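Local structure of alginase (Pseudoalteromonas, 4Q8L) at residues D13-N18 with R46-V51. The protein is an alginate lyase of polysaccharide lyase family 18, which probably cleaves the polysaccharide alginate by beta-elimination. Residues are numbered along the deposited sequence; the frame is centred on the assembly and turned at random.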
loop_
_atom_site.group_PDB
_atom_site.type_symbol
_atom_site.label_atom_id
_atom_site.label_comp_id
_atom_site.label_asym_id
_atom_site.label_seq_id
_atom_site.Cartn_x
_atom_site.Cartn_y
_atom_site.Cartn_z
ATOM N N ASP A 13 -8.663 -4.311 11.093
ATOM C CA ASP A 13 -9.325 -5.468 10.510
ATOM C C ASP A 13 -8.340 -6.119 9.547
ATOM O O ASP A 13 -7.555 -5.422 8.890
ATOM C CB ASP A 13 -10.546 -5.044 9.690
ATOM C CG ASP A 13 -11.709 -4.582 10.541
ATOM O OD1 ASP A 13 -12.504 -3.769 10.022
ATOM O OD2 ASP A 13 -11.843 -5.037 11.700
ATOM N N LEU A 14 -8.385 -7.444 9.464
ATOM C CA LEU A 14 -7.636 -8.172 8.444
ATOM C C LEU A 14 -8.407 -8.205 7.125
ATOM O O LEU A 14 -9.549 -8.673 7.074
ATOM C CB LEU A 14 -7.364 -9.605 8.913
ATOM C CG LEU A 14 -6.682 -10.556 7.928
ATOM C CD1 LEU A 14 -5.431 -9.910 7.304
ATOM C CD2 LEU A 14 -6.340 -11.895 8.615
ATOM N N GLU A 15 -7.788 -7.714 6.059
ATOM C CA GLU A 15 -8.381 -7.824 4.725
ATOM C C GLU A 15 -7.729 -8.974 3.951
ATOM O O GLU A 15 -6.643 -8.835 3.384
ATOM C CB GLU A 15 -8.254 -6.496 3.967
ATOM C CG GLU A 15 -9.007 -5.347 4.653
ATOM C CD GLU A 15 -10.523 -5.513 4.583
ATOM O OE1 GLU A 15 -11.033 -5.885 3.503
ATOM O OE2 GLU A 15 -11.206 -5.271 5.601
ATOM N N GLY A 16 -8.385 -10.125 3.951
ATOM C CA GLY A 16 -7.821 -11.311 3.318
ATOM C C GLY A 16 -7.422 -12.314 4.383
ATOM O O GLY A 16 -6.282 -12.325 4.843
ATOM N N ASP A 17 -8.370 -13.161 4.774
ATOM C CA ASP A 17 -8.214 -13.999 5.959
ATOM C C ASP A 17 -7.366 -15.246 5.730
ATOM O O ASP A 17 -6.792 -15.804 6.672
ATOM C CB ASP A 17 -9.593 -14.403 6.480
ATOM C CG ASP A 17 -10.454 -13.206 6.792
ATOM O OD1 ASP A 17 -10.228 -12.579 7.844
ATOM O OD2 ASP A 17 -11.336 -12.877 5.977
ATOM N N ASN A 18 -7.289 -15.677 4.476
ATOM C CA ASN A 18 -6.633 -16.932 4.143
ATOM C C ASN A 18 -5.617 -16.750 3.008
ATOM O O ASN A 18 -5.997 -16.463 1.875
ATOM C CB ASN A 18 -7.699 -17.973 3.755
ATOM C CG ASN A 18 -7.121 -19.372 3.556
ATOM O OD1 ASN A 18 -7.583 -20.125 2.700
ATOM N ND2 ASN A 18 -6.118 -19.727 4.354
ATOM N N ARG A 46 -5.692 -7.963 -2.934
ATOM C CA ARG A 46 -4.937 -7.431 -1.807
ATOM C C ARG A 46 -4.814 -8.424 -0.661
ATOM O O ARG A 46 -5.595 -9.367 -0.532
ATOM C CB ARG A 46 -5.597 -6.151 -1.281
ATOM C CG ARG A 46 -6.950 -6.409 -0.624
ATOM C CD ARG A 46 -7.941 -5.367 -1.065
ATOM N NE ARG A 46 -9.297 -5.628 -0.590
ATOM C CZ ARG A 46 -9.848 -5.036 0.469
ATOM N NH1 ARG A 46 -9.147 -4.162 1.188
ATOM N NH2 ARG A 46 -11.105 -5.315 0.803
ATOM N N HIS A 47 -3.819 -8.181 0.175
ATOM C CA HIS A 47 -3.684 -8.858 1.446
ATOM C C HIS A 47 -3.173 -7.728 2.318
ATOM O O HIS A 47 -2.078 -7.234 2.092
ATOM C CB HIS A 47 -2.656 -9.981 1.341
ATOM C CG HIS A 47 -2.849 -11.079 2.340
ATOM N ND1 HIS A 47 -1.951 -12.116 2.484
ATOM C CD2 HIS A 47 -3.845 -11.314 3.229
ATOM C CE1 HIS A 47 -2.384 -12.943 3.422
ATOM N NE2 HIS A 47 -3.529 -12.478 3.893
ATOM N N GLU A 48 -3.975 -7.272 3.276
ATOM C CA GLU A 48 -3.598 -6.064 4.001
ATOM C C GLU A 48 -4.389 -5.882 5.302
ATOM O O GLU A 48 -5.355 -6.605 5.566
ATOM C CB GLU A 48 -3.756 -4.833 3.083
ATOM C CG GLU A 48 -5.205 -4.467 2.780
ATOM C CD GLU A 48 -5.370 -3.510 1.591
ATOM O OE1 GLU A 48 -6.480 -3.460 1.027
ATOM O OE2 GLU A 48 -4.414 -2.798 1.229
ATOM N N TYR A 49 -3.952 -4.924 6.115
ATOM C CA TYR A 49 -4.659 -4.544 7.327
ATOM C C TYR A 49 -5.268 -3.162 7.124
ATOM O O TYR A 49 -4.726 -2.349 6.376
ATOM C CB TYR A 49 -3.717 -4.532 8.535
ATOM C CG TYR A 49 -3.282 -5.907 8.965
ATOM C CD1 TYR A 49 -2.063 -6.426 8.558
ATOM C CD2 TYR A 49 -4.104 -6.703 9.758
ATOM C CE1 TYR A 49 -1.662 -7.694 8.947
ATOM C CE2 TYR A 49 -3.710 -7.971 10.151
ATOM C CZ TYR A 49 -2.487 -8.456 9.736
ATOM O OH TYR A 49 -2.080 -9.712 10.115
ATOM N N LYS A 50 -6.377 -2.903 7.816
ATOM C CA LYS A 50 -7.189 -1.725 7.573
ATOM C C LYS A 50 -7.782 -1.204 8.886
ATOM O O LYS A 50 -8.414 -1.955 9.641
ATOM C CB LYS A 50 -8.309 -2.087 6.591
ATOM C CG LYS A 50 -9.343 -1.003 6.358
ATOM C CD LYS A 50 -10.696 -1.626 6.068
ATOM C CE LYS A 50 -11.305 -2.208 7.344
ATOM N NZ LYS A 50 -12.407 -3.143 7.023
ATOM N N VAL A 51 -7.575 0.078 9.168
ATOM C CA VAL A 51 -8.156 0.673 10.371
ATOM C C VAL A 51 -9.687 0.507 10.330
ATOM O O VAL A 51 -10.339 0.906 9.365
ATOM C CB VAL A 51 -7.780 2.165 10.511
ATOM C CG1 VAL A 51 -8.553 2.812 11.661
ATOM C CG2 VAL A 51 -6.262 2.328 10.713
#
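A salt-bridge network spans one face of the antiparallel strand pair 13-15 and 46-51, with the Glu15 carboxylate divided between two cations. Its OE1 meets Arg46 NH2 at 2.8 Å, the carboxylate and guanidinium planes lying 25° apart, while OE2 takes Lys50 NZ at 2.8 Å from above the carboxylate plane. Bends at chi2 and chi3 turn Lys50 NZ toward the neighbouring strand, where it also meets the anti lone pair of Asp13 OD1 at 3.1 Å. Arg46 sends NH1 in its own guanidinium plane to Glu48 OE1, 2.8 Å away, a nearly straight bond at 162°. Lys176 adds a salt bridge to Glu48 OE1, and His37 a hydrogen bond to Glu15 OE1. Alternating carboxylates and cations probably offset the cost of gathering like charges on a single face.

Beneath these side chains the backbones pair regularly: Asp13 with Lys50 and Glu15 with Glu48 are hydrogen-bonded pairs, the shortest bond being Glu15 N to Glu48 O at 2.7 Å. Between them, Leu14 and Tyr49 form a non-hydrogen-bonded pair on the other face. Leu14, its branch turned away from the backbone N (chi1 175°), lays CD1 over the Tyr49 ring, 4.2 Å from the centroid, in a CH-pi contact; Phe177 also meets this ring. Such cross-strand pairing, its side chains pointing alternately to the charged face and the Leu14-Tyr49 face, joins strand 12-15 to the antiparallel sheet of a concanavalin-like beta-sandwich.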